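Local coordinates for protein pantothenate kinase (Coxiella burnetii, PDB 3TQC) that catalyses the ATP-dependent phosphorylation of pantothenate to 4'-phosphopantothenate, the first of five steps from pantothenate to coenzyme A, at residues B[97-105]-B[240-248]; B[224-235]-B[298-307]. All coordinates share one frame; numbering follows the deposited sequence.

Contact 1. Residues B[97-105]-B[240-248]; sequences IAGSVAVGK and IQKWYIDRV. With ADP (adenosine-5'-diphosphate), chain D.
Ala102 and Tyr244 bring the loop 100-104 up to helix 240-248, their CA atoms 5.2 Å apart, where a type II turn from Ser100 to Val103 presents Ala102 to the helix. The methyl of Ala102 meets Tyr244 CB at 3.7 Å and lies at the edge of the tyrosine ring, near its plane. Ile240 reaches the same loop with two branches: CG2 touches Ser100 OG, while CD1 packs on Ser100 CB at 3.6 Å. The six-membered ring of Trp243 crosses Val103 at a slant, with Ala102 O at its edge 3.3 Å from CE3 and Val103 CG2 near CZ3; the indole NE1 is bonded to Ala309 O. Arg247 has CG anti to its backbone N (chi1 -166°) and bends at chi3, which carries the guanidinium back over Ala102, whose methyl lies off-centre against one face. Arg247 NH1 donates to ADP O3B at 2.8 Å, an oxygen that also accepts from Ala102 N at 2.9 Å. ADP O2B is gripped by the amides of Gly104 and Lys105 and by Lys105 NZ, the last at 2.7 Å. Strand, phosphate-wrapping loop and helix start are those of a Walker A P-loop, to whose phosphate site helix 240-248 adds Arg247.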
loop_
_atom_site.group_PDB
_atom_site.type_symbol
_atom_site.label_atom_id
_atom_site.label_comp_id
_atom_site.label_asym_id
_atom_site.label_seq_id
_atom_site.Cartn_x
_atom_site.Cartn_y
_atom_site.Cartn_z
ATOM N N ILE B 97 3.957 3.452 -12.200
ATOM C CA ILE B 97 4.425 4.768 -12.586
ATOM C C ILE B 97 3.235 5.694 -12.716
ATOM O O ILE B 97 2.341 5.467 -13.540
ATOM C CB ILE B 97 5.196 4.751 -13.886
ATOM C CG1 ILE B 97 6.388 3.805 -13.808
ATOM C CG2 ILE B 97 5.726 6.161 -14.209
ATOM C CD1 ILE B 97 7.220 3.875 -15.057
ATOM N N ALA B 98 3.211 6.722 -11.878
ATOM C CA ALA B 98 2.101 7.663 -11.809
ATOM C C ALA B 98 2.630 9.074 -12.083
ATOM O O ALA B 98 3.837 9.298 -12.123
ATOM C CB ALA B 98 1.458 7.590 -10.443
ATOM N N GLY B 99 1.724 10.017 -12.266
ATOM C CA GLY B 99 2.076 11.380 -12.578
ATOM C C GLY B 99 1.018 11.988 -13.481
ATOM O O GLY B 99 0.155 11.279 -13.994
ATOM N N SER B 100 1.094 13.313 -13.647
ATOM C CA SER B 100 0.155 14.070 -14.459
ATOM C C SER B 100 0.129 13.585 -15.884
ATOM O O SER B 100 1.085 12.973 -16.358
ATOM C CB SER B 100 0.568 15.539 -14.485
ATOM O OG SER B 100 -0.121 16.268 -15.487
ATOM N N VAL B 101 -0.952 13.905 -16.580
ATOM C CA VAL B 101 -0.960 13.836 -18.022
ATOM C C VAL B 101 0.221 14.681 -18.530
ATOM O O VAL B 101 0.443 15.787 -18.049
ATOM C CB VAL B 101 -2.289 14.404 -18.617
ATOM C CG1 VAL B 101 -2.260 14.391 -20.168
ATOM C CG2 VAL B 101 -3.524 13.654 -18.067
ATOM N N ALA B 102 0.978 14.135 -19.480
ATOM C CA ALA B 102 2.070 14.841 -20.161
ATOM C C ALA B 102 3.331 15.063 -19.324
ATOM O O ALA B 102 4.202 15.829 -19.720
ATOM C CB ALA B 102 1.583 16.160 -20.728
ATOM N N VAL B 103 3.435 14.408 -18.178
ATOM C CA VAL B 103 4.596 14.582 -17.322
ATOM C C VAL B 103 5.728 13.658 -17.779
ATOM O O VAL B 103 6.890 13.867 -17.461
ATOM C CB VAL B 103 4.238 14.335 -15.844
ATOM C CG1 VAL B 103 4.163 12.859 -15.545
ATOM C CG2 VAL B 103 5.252 15.010 -14.931
ATOM N N GLY B 104 5.379 12.627 -18.534
ATOM C CA GLY B 104 6.378 11.751 -19.118
ATOM C C GLY B 104 6.378 10.335 -18.599
ATOM O O GLY B 104 7.404 9.665 -18.640
ATOM N N LYS B 105 5.250 9.837 -18.121
ATOM C CA LYS B 105 5.273 8.493 -17.553
ATOM C C LYS B 105 5.346 7.379 -18.621
ATOM O O LYS B 105 6.028 6.366 -18.429
ATOM C CB LYS B 105 4.182 8.312 -16.498
ATOM C CG LYS B 105 2.822 8.283 -16.958
ATOM C CD LYS B 105 1.850 8.602 -15.814
ATOM C CE LYS B 105 0.546 9.031 -16.427
ATOM N NZ LYS B 105 0.704 10.349 -17.053
ATOM N N ILE B 240 4.349 21.301 -16.892
ATOM C CA ILE B 240 3.610 20.216 -17.541
ATOM C C ILE B 240 2.673 20.800 -18.601
ATOM O O ILE B 240 2.592 20.279 -19.709
ATOM C CB ILE B 240 2.797 19.362 -16.550
ATOM C CG1 ILE B 240 3.679 18.850 -15.400
ATOM C CG2 ILE B 240 2.189 18.141 -17.266
ATOM C CD1 ILE B 240 2.907 18.320 -14.236
ATOM N N GLN B 241 1.994 21.893 -18.251
ATOM C CA GLN B 241 1.144 22.628 -19.174
ATOM C C GLN B 241 1.869 22.826 -20.496
ATOM O O GLN B 241 1.345 22.466 -21.545
ATOM C CB GLN B 241 0.749 23.984 -18.574
ATOM C CG GLN B 241 -0.043 24.902 -19.496
ATOM C CD GLN B 241 -0.525 26.170 -18.798
ATOM O OE1 GLN B 241 -0.939 26.147 -17.634
ATOM N NE2 GLN B 241 -0.457 27.275 -19.500
ATOM N N LYS B 242 3.083 23.369 -20.438
ATOM C CA LYS B 242 3.865 23.579 -21.650
ATOM C C LYS B 242 4.151 22.264 -22.376
ATOM O O LYS B 242 4.049 22.196 -23.596
ATOM C CB LYS B 242 5.174 24.310 -21.358
ATOM C CG LYS B 242 5.987 24.580 -22.623
ATOM C CD LYS B 242 6.980 25.727 -22.450
ATOM C CE LYS B 242 8.131 25.588 -23.432
ATOM N NZ LYS B 242 7.639 25.367 -24.818
ATOM N N TRP B 243 4.488 21.210 -21.636
ATOM C CA TRP B 243 4.772 19.944 -22.295
ATOM C C TRP B 243 3.518 19.429 -22.953
ATOM O O TRP B 243 3.549 18.856 -24.042
ATOM C CB TRP B 243 5.266 18.902 -21.313
ATOM C CG TRP B 243 6.566 19.229 -20.673
ATOM C CD1 TRP B 243 7.532 20.058 -21.149
ATOM C CD2 TRP B 243 7.063 18.693 -19.439
ATOM N NE1 TRP B 243 8.588 20.085 -20.281
ATOM C CE2 TRP B 243 8.323 19.257 -19.223
ATOM C CE3 TRP B 243 6.544 17.803 -18.488
ATOM C CZ2 TRP B 243 9.089 18.960 -18.098
ATOM C CZ3 TRP B 243 7.296 17.511 -17.368
ATOM C CH2 TRP B 243 8.563 18.088 -17.181
ATOM N N TYR B 244 2.404 19.615 -22.266
ATOM C CA TYR B 244 1.125 19.211 -22.800
ATOM C C TYR B 244 0.814 20.002 -24.067
ATOM O O TYR B 244 0.508 19.417 -25.099
ATOM C CB TYR B 244 0.021 19.390 -21.765
ATOM C CG TYR B 244 -1.298 19.007 -22.335
ATOM C CD1 TYR B 244 -1.723 17.691 -22.310
ATOM C CD2 TYR B 244 -2.115 19.954 -22.933
ATOM C CE1 TYR B 244 -2.931 17.330 -22.863
ATOM C CE2 TYR B 244 -3.317 19.601 -23.479
ATOM C CZ TYR B 244 -3.721 18.288 -23.449
ATOM O OH TYR B 244 -4.926 17.932 -24.002
ATOM N N ILE B 245 0.910 21.327 -23.994
ATOM C CA ILE B 245 0.565 22.155 -25.139
ATOM C C ILE B 245 1.472 21.846 -26.320
ATOM O O ILE B 245 1.006 21.761 -27.446
ATOM C CB ILE B 245 0.565 23.669 -24.803
ATOM C CG1 ILE B 245 -0.595 23.996 -23.855
ATOM C CG2 ILE B 245 0.428 24.510 -26.066
ATOM C CD1 ILE B 245 -0.453 25.337 -23.161
ATOM N N ASP B 246 2.757 21.652 -26.078
ATOM C CA ASP B 246 3.658 21.275 -27.159
ATOM C C ASP B 246 3.297 19.918 -27.751
ATOM O O ASP B 246 3.283 19.759 -28.961
ATOM C CB ASP B 246 5.112 21.277 -26.692
ATOM C CG ASP B 246 5.652 22.678 -26.477
ATOM O OD1 ASP B 246 4.944 23.655 -26.812
ATOM O OD2 ASP B 246 6.797 22.798 -25.975
ATOM N N ARG B 247 2.985 18.946 -26.913
ATOM C CA ARG B 247 2.628 17.621 -27.425
ATOM C C ARG B 247 1.407 17.678 -28.364
ATOM O O ARG B 247 1.415 17.057 -29.429
ATOM C CB ARG B 247 2.384 16.635 -26.291
ATOM C CG ARG B 247 2.353 15.181 -26.749
ATOM C CD ARG B 247 2.168 14.259 -25.585
ATOM N NE ARG B 247 0.871 14.427 -24.924
ATOM C CZ ARG B 247 0.494 13.764 -23.833
ATOM N NH1 ARG B 247 1.311 12.889 -23.257
ATOM N NH2 ARG B 247 -0.706 13.972 -23.310
ATOM N N VAL B 248 0.383 18.441 -27.978
ATOM C CA VAL B 248 -0.795 18.636 -28.830
ATOM C C VAL B 248 -0.431 19.410 -30.090
ATOM O O VAL B 248 -0.818 19.019 -31.184
ATOM C CB VAL B 248 -1.967 19.329 -28.086
ATOM C CG1 VAL B 248 -1.508 20.596 -27.423
ATOM C CG2 VAL B 248 -3.125 19.635 -29.044
HETATM P PB ADP D . 2.574 10.864 -20.229
HETATM O O1B ADP D . 2.798 9.447 -20.651
HETATM O O2B ADP D . 2.730 11.077 -18.745
HETATM O O3B ADP D . 1.320 11.508 -20.777
HETATM P PA ADP D . 4.648 11.265 -22.120
HETATM O O1A ADP D . 5.521 10.151 -21.594
HETATM O O2A ADP D . 3.801 11.077 -23.339
HETATM O O3A ADP D . 3.704 11.768 -20.923
HETATM O "O5'" ADP D . 5.559 12.533 -22.383
HETATM C "C5'" ADP D . 5.003 13.835 -22.437
HETATM C "C4'" ADP D . 5.797 14.682 -23.422
HETATM O "O4'" ADP D . 7.080 14.988 -22.885
HETATM C "C3'" ADP D . 6.058 13.952 -24.723
HETATM O "O3'" ADP D . 6.007 14.903 -25.787
HETATM C "C2'" ADP D . 7.439 13.362 -24.580
HETATM O "O2'" ADP D . 8.115 13.317 -25.825
HETATM C "C1'" ADP D . 8.113 14.331 -23.633
HETATM N N9 ADP D . 9.038 13.696 -22.672
HETATM C C8 ADP D . 8.689 12.826 -21.714
HETATM N N7 ADP D . 9.767 12.456 -20.986
HETATM C C5 ADP D . 10.816 13.108 -21.493
HETATM C C6 ADP D . 12.238 13.156 -21.161
HETATM N N6 ADP D . 12.699 12.397 -20.137
HETATM N N1 ADP D . 13.015 13.958 -21.911
HETATM C C2 ADP D . 12.532 14.698 -22.934
HETATM N N3 ADP D . 11.227 14.696 -23.282
HETATM C C4 ADP D . 10.344 13.928 -22.598
#

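Contact 2. Residues B[224-235]-B[298-307]; sequences SDFFDFSLFVDA and KNRAQLILEK. With ADP (adenosine-5'-diphosphate), chain D.
Gln302 OE1 takes two bonds from Ser230, a weak one from the backbone N at 2.7 Å and one from OG at 2.9 Å, standing 48° out of the amide's carbonyl plane. A bend at chi2 (74°) brings OE1 back to Ser230. Gln302 CB lies over the centre of the Phe229 ring, a CH-pi contact 3.9 Å from the centroid. Strands 229-234 and 303-307 run parallel, axes 4.5 Å apart, and Phe232 and Asp234 each use N and O toward the partner strand. Leu231 packs on Leu303 and Leu305, covered by Leu62 of helix 52-84. On the Phe232 and Asp234 side, Lys298 lays CG over the phenyl ring, off-centre and 3.6 Å from its centroid, and NZ makes a long salt bridge of 3.9 Å to Asp234 OD2. Arg300 NH2 donates to Ser224 OG at 2.8 Å, nearly in the guanidinium plane, and NE pairs with Asp225 of the second subunit. Lys307 CD presses on Val233 CG1, while NZ bonds His311 ND1 and probably, though suspiciously close, Val103 O, and lies 3.3 Å from ADP N7. The chemistry passes from a charged subunit interface through a backbone-bonded strand pair with one apolar face to the nucleotide pocket.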
loop_
_atom_site.group_PDB
_atom_site.type_symbol
_atom_site.label_atom_id
_atom_site.label_comp_id
_atom_site.label_asym_id
_atom_site.label_seq_id
_atom_site.Cartn_x
_atom_site.Cartn_y
_atom_site.Cartn_z
ATOM N N SER B 224 -2.753 -0.103 -5.846
ATOM C CA SER B 224 -1.516 -0.241 -5.084
ATOM C C SER B 224 -1.393 -1.566 -4.314
ATOM O O SER B 224 -0.279 -2.008 -3.994
ATOM C CB SER B 224 -1.354 0.934 -4.118
ATOM O OG SER B 224 -2.297 0.856 -3.070
ATOM N N ASP B 225 -2.511 -2.229 -4.048
ATOM C CA ASP B 225 -2.435 -3.532 -3.403
ATOM C C ASP B 225 -1.927 -4.625 -4.345
ATOM O O ASP B 225 -1.593 -5.723 -3.892
ATOM C CB ASP B 225 -3.775 -3.909 -2.787
ATOM C CG ASP B 225 -4.206 -2.933 -1.692
ATOM O OD1 ASP B 225 -5.345 -2.449 -1.730
ATOM O OD2 ASP B 225 -3.400 -2.641 -0.797
ATOM N N PHE B 226 -1.810 -4.307 -5.635
ATOM C CA PHE B 226 -1.293 -5.249 -6.618
ATOM C C PHE B 226 0.059 -4.886 -7.175
ATOM O O PHE B 226 0.581 -5.578 -8.070
ATOM C CB PHE B 226 -2.286 -5.416 -7.744
ATOM C CG PHE B 226 -3.533 -6.053 -7.310
ATOM C CD1 PHE B 226 -4.675 -5.310 -7.129
ATOM C CD2 PHE B 226 -3.554 -7.401 -7.019
ATOM C CE1 PHE B 226 -5.839 -5.910 -6.701
ATOM C CE2 PHE B 226 -4.695 -8.004 -6.583
ATOM C CZ PHE B 226 -5.852 -7.257 -6.427
ATOM N N PHE B 227 0.668 -3.842 -6.649
ATOM C CA PHE B 227 2.031 -3.553 -7.043
ATOM C C PHE B 227 2.972 -3.470 -5.864
ATOM O O PHE B 227 2.556 -3.367 -4.713
ATOM C CB PHE B 227 2.123 -2.343 -8.010
ATOM C CG PHE B 227 1.712 -1.013 -7.442
ATOM C CD1 PHE B 227 2.313 -0.486 -6.306
ATOM C CD2 PHE B 227 0.785 -0.236 -8.111
ATOM C CE1 PHE B 227 1.968 0.800 -5.822
ATOM C CE2 PHE B 227 0.417 1.034 -7.631
ATOM C CZ PHE B 227 1.015 1.550 -6.489
ATOM N N ASP B 228 4.256 -3.535 -6.180
ATOM C CA ASP B 228 5.301 -3.672 -5.186
ATOM C C ASP B 228 6.077 -2.383 -4.924
ATOM O O ASP B 228 6.649 -2.187 -3.855
ATOM C CB ASP B 228 6.249 -4.757 -5.685
ATOM C CG ASP B 228 5.546 -6.071 -5.863
ATOM O OD1 ASP B 228 5.407 -6.761 -4.834
ATOM O OD2 ASP B 228 5.114 -6.399 -6.995
ATOM N N PHE B 229 6.090 -1.508 -5.914
ATOM C CA PHE B 229 6.914 -0.321 -5.893
ATOM C C PHE B 229 6.258 0.681 -6.813
ATOM O O PHE B 229 5.710 0.302 -7.841
ATOM C CB PHE B 229 8.286 -0.683 -6.424
ATOM C CG PHE B 229 9.325 0.365 -6.207
ATOM C CD1 PHE B 229 10.237 0.248 -5.177
ATOM C CD2 PHE B 229 9.422 1.450 -7.061
ATOM C CE1 PHE B 229 11.223 1.229 -4.982
ATOM C CE2 PHE B 229 10.387 2.424 -6.875
ATOM C CZ PHE B 229 11.284 2.318 -5.842
ATOM N N SER B 230 6.315 1.954 -6.472
ATOM C CA SER B 230 5.762 2.971 -7.357
ATOM C C SER B 230 6.673 4.161 -7.472
ATOM O O SER B 230 7.317 4.556 -6.500
ATOM C CB SER B 230 4.400 3.430 -6.861
ATOM O OG SER B 230 4.510 3.859 -5.530
ATOM N N LEU B 231 6.717 4.710 -8.684
ATOM C CA LEU B 231 7.413 5.946 -8.999
ATOM C C LEU B 231 6.346 6.971 -9.267
ATOM O O LEU B 231 5.347 6.665 -9.908
ATOM C CB LEU B 231 8.226 5.820 -10.286
ATOM C CG LEU B 231 9.517 5.010 -10.374
ATOM C CD1 LEU B 231 9.237 3.516 -10.364
ATOM C CD2 LEU B 231 10.243 5.403 -11.651
ATOM N N PHE B 232 6.558 8.190 -8.812
ATOM C CA PHE B 232 5.701 9.289 -9.211
ATOM C C PHE B 232 6.595 10.268 -9.963
ATOM O O PHE B 232 7.633 10.651 -9.451
ATOM C CB PHE B 232 5.038 9.939 -8.007
ATOM C CG PHE B 232 4.037 11.019 -8.356
ATOM C CD1 PHE B 232 2.680 10.763 -8.321
ATOM C CD2 PHE B 232 4.463 12.297 -8.679
ATOM C CE1 PHE B 232 1.767 11.749 -8.618
ATOM C CE2 PHE B 232 3.563 13.287 -8.974
ATOM C CZ PHE B 232 2.201 13.007 -8.951
ATOM N N VAL B 233 6.211 10.618 -11.190
ATOM C CA VAL B 233 6.942 11.625 -11.962
ATOM C C VAL B 233 6.254 12.985 -11.740
ATOM O O VAL B 233 5.048 13.113 -11.951
ATOM C CB VAL B 233 6.992 11.256 -13.448
ATOM C CG1 VAL B 233 7.779 12.314 -14.234
ATOM C CG2 VAL B 233 7.596 9.837 -13.610
ATOM N N ASP B 234 7.027 13.974 -11.301
ATOM C CA ASP B 234 6.499 15.244 -10.791
ATOM C C ASP B 234 7.163 16.398 -11.516
ATOM O O ASP B 234 8.319 16.315 -11.927
ATOM C CB ASP B 234 6.784 15.353 -9.277
ATOM C CG ASP B 234 6.072 16.543 -8.600
ATOM O OD1 ASP B 234 4.868 16.804 -8.851
ATOM O OD2 ASP B 234 6.722 17.210 -7.764
ATOM N N ALA B 235 6.435 17.483 -11.653
ATOM C CA ALA B 235 6.997 18.707 -12.183
ATOM C C ALA B 235 6.003 19.807 -11.887
ATOM O O ALA B 235 4.844 19.527 -11.551
ATOM C CB ALA B 235 7.259 18.593 -13.684
ATOM N N LYS B 298 0.549 11.769 -4.417
ATOM C CA LYS B 298 1.974 11.751 -4.761
ATOM C C LYS B 298 2.821 11.080 -3.669
ATOM O O LYS B 298 3.749 10.293 -3.948
ATOM C CB LYS B 298 2.479 13.186 -5.002
ATOM C CG LYS B 298 3.947 13.275 -5.389
ATOM C CD LYS B 298 4.468 14.712 -5.519
ATOM C CE LYS B 298 4.556 15.399 -4.163
ATOM N NZ LYS B 298 5.596 16.429 -4.163
ATOM N N ASN B 299 2.506 11.403 -2.422
ATOM C CA ASN B 299 3.325 10.951 -1.314
ATOM C C ASN B 299 3.104 9.482 -0.991
ATOM O O ASN B 299 3.712 8.960 -0.065
ATOM C CB ASN B 299 3.120 11.853 -0.097
ATOM C CG ASN B 299 3.673 13.262 -0.326
ATOM O OD1 ASN B 299 4.521 13.472 -1.200
ATOM N ND2 ASN B 299 3.193 14.228 0.448
ATOM N N ARG B 300 2.255 8.800 -1.752
ATOM C CA ARG B 300 2.132 7.351 -1.586
ATOM C C ARG B 300 3.232 6.596 -2.334
ATOM O O ARG B 300 3.415 5.433 -2.103
ATOM C CB ARG B 300 0.769 6.842 -2.044
ATOM C CG ARG B 300 -0.402 7.396 -1.281
ATOM C CD ARG B 300 -1.643 6.572 -1.564
ATOM N NE ARG B 300 -1.451 5.185 -1.139
ATOM C CZ ARG B 300 -1.882 4.108 -1.792
ATOM N NH1 ARG B 300 -2.565 4.220 -2.927
ATOM N NH2 ARG B 300 -1.606 2.898 -1.296
ATOM N N ALA B 301 3.931 7.273 -3.237
ATOM C CA ALA B 301 4.962 6.680 -4.067
ATOM C C ALA B 301 6.196 6.376 -3.270
ATOM O O ALA B 301 6.525 7.094 -2.329
ATOM C CB ALA B 301 5.326 7.623 -5.206
ATOM N N GLN B 302 6.878 5.307 -3.651
ATOM C CA GLN B 302 8.160 4.944 -3.043
ATOM C C GLN B 302 9.267 5.867 -3.565
ATOM O O GLN B 302 10.202 6.192 -2.857
ATOM C CB GLN B 302 8.529 3.498 -3.363
ATOM C CG GLN B 302 7.949 2.467 -2.448
ATOM C CD GLN B 302 6.489 2.254 -2.692
ATOM O OE1 GLN B 302 6.061 2.052 -3.828
ATOM N NE2 GLN B 302 5.698 2.325 -1.624
ATOM N N LEU B 303 9.145 6.266 -4.819
ATOM C CA LEU B 303 10.167 7.045 -5.477
ATOM C C LEU B 303 9.508 8.195 -6.222
ATOM O O LEU B 303 8.535 8.002 -6.947
ATOM C CB LEU B 303 10.925 6.144 -6.447
ATOM C CG LEU B 303 12.206 6.655 -7.088
ATOM C CD1 LEU B 303 13.106 5.467 -7.397
ATOM C CD2 LEU B 303 11.902 7.424 -8.346
ATOM N N ILE B 304 10.008 9.399 -6.021
ATOM C CA ILE B 304 9.505 10.527 -6.778
ATOM C C ILE B 304 10.633 11.069 -7.614
ATOM O O ILE B 304 11.700 11.362 -7.100
ATOM C CB ILE B 304 8.920 11.603 -5.867
ATOM C CG1 ILE B 304 7.750 11.016 -5.066
ATOM C CG2 ILE B 304 8.456 12.805 -6.682
ATOM C CD1 ILE B 304 7.388 11.832 -3.860
ATOM N N LEU B 305 10.398 11.148 -8.915
ATOM C CA LEU B 305 11.338 11.748 -9.835
ATOM C C LEU B 305 10.804 13.125 -10.107
ATOM O O LEU B 305 9.664 13.275 -10.540
ATOM C CB LEU B 305 11.403 10.980 -11.143
ATOM C CG LEU B 305 11.858 9.539 -11.100
ATOM C CD1 LEU B 305 11.703 8.928 -12.500
ATOM C CD2 LEU B 305 13.283 9.474 -10.637
ATOM N N GLU B 306 11.615 14.126 -9.824
ATOM C CA GLU B 306 11.216 15.508 -9.980
ATOM C C GLU B 306 11.955 16.086 -11.193
ATOM O O GLU B 306 13.177 16.116 -11.230
ATOM C CB GLU B 306 11.524 16.287 -8.690
ATOM C CG GLU B 306 10.981 17.704 -8.668
ATOM C CD GLU B 306 11.301 18.450 -7.378
ATOM O OE1 GLU B 306 10.849 18.019 -6.293
ATOM O OE2 GLU B 306 12.003 19.474 -7.450
ATOM N N LYS B 307 11.190 16.528 -12.184
ATOM C CA LYS B 307 11.728 17.014 -13.443
ATOM C C LYS B 307 11.836 18.528 -13.471
ATOM O O LYS B 307 10.956 19.220 -12.979
ATOM C CB LYS B 307 10.843 16.535 -14.605
ATOM C CG LYS B 307 11.015 15.057 -14.911
ATOM C CD LYS B 307 9.937 14.521 -15.818
ATOM C CE LYS B 307 10.170 14.822 -17.261
ATOM N NZ LYS B 307 9.221 14.051 -18.110
HETATM P PB ADP D . 2.574 10.864 -20.229
HETATM O O1B ADP D . 2.798 9.447 -20.651
HETATM O O2B ADP D . 2.730 11.077 -18.745
HETATM O O3B ADP D . 1.320 11.508 -20.777
HETATM P PA ADP D . 4.648 11.265 -22.120
HETATM O O1A ADP D . 5.521 10.151 -21.594
HETATM O O2A ADP D . 3.801 11.077 -23.339
HETATM O O3A ADP D . 3.704 11.768 -20.923
HETATM O "O5'" ADP D . 5.559 12.533 -22.383
HETATM C "C5'" ADP D . 5.003 13.835 -22.437
HETATM C "C4'" ADP D . 5.797 14.682 -23.422
HETATM O "O4'" ADP D . 7.080 14.988 -22.885
HETATM C "C3'" ADP D . 6.058 13.952 -24.723
HETATM O "O3'" ADP D . 6.007 14.903 -25.787
HETATM C "C2'" ADP D . 7.439 13.362 -24.580
HETATM O "O2'" ADP D . 8.115 13.317 -25.825
HETATM C "C1'" ADP D . 8.113 14.331 -23.633
HETATM N N9 ADP D . 9.038 13.696 -22.672
HETATM C C8 ADP D . 8.689 12.826 -21.714
HETATM N N7 ADP D . 9.767 12.456 -20.986
HETATM C C5 ADP D . 10.816 13.108 -21.493
HETATM C C6 ADP D . 12.238 13.156 -21.161
HETATM N N6 ADP D . 12.699 12.397 -20.137
HETATM N N1 ADP D . 13.015 13.958 -21.911
HETATM C C2 ADP D . 12.532 14.698 -22.934
HETATM N N3 ADP D . 11.227 14.696 -23.282
HETATM C C4 ADP D . 10.344 13.928 -22.598
HETATM O O HOH W 1 -3.829 2.814 -5.390
#

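In the fold
Both contacts are buried and serve one central sheet, in which strands 93-99 and 229-234 are neighbours: Ala98 O receives the N-H of Val233. Contact 1 lies at the C-terminal end of strand 93-99, where loop and helix close on the phosphates; contact 2, its centre 16 Å away, pairs two strands of the sheet and runs out to the subunit interface. Strand 229-234 leads directly into helix 237-253, which links the two in sequence as well. Their chemistry differs accordingly. Contact 1 joins its segments by apolar packing and a shared ligand oxygen, whereas contact 2 has a ladder of backbone bonds and, at its far end, ionic pairing with the second subunit. Lys307 joins them, meeting Trp243 through a cation-pi interaction.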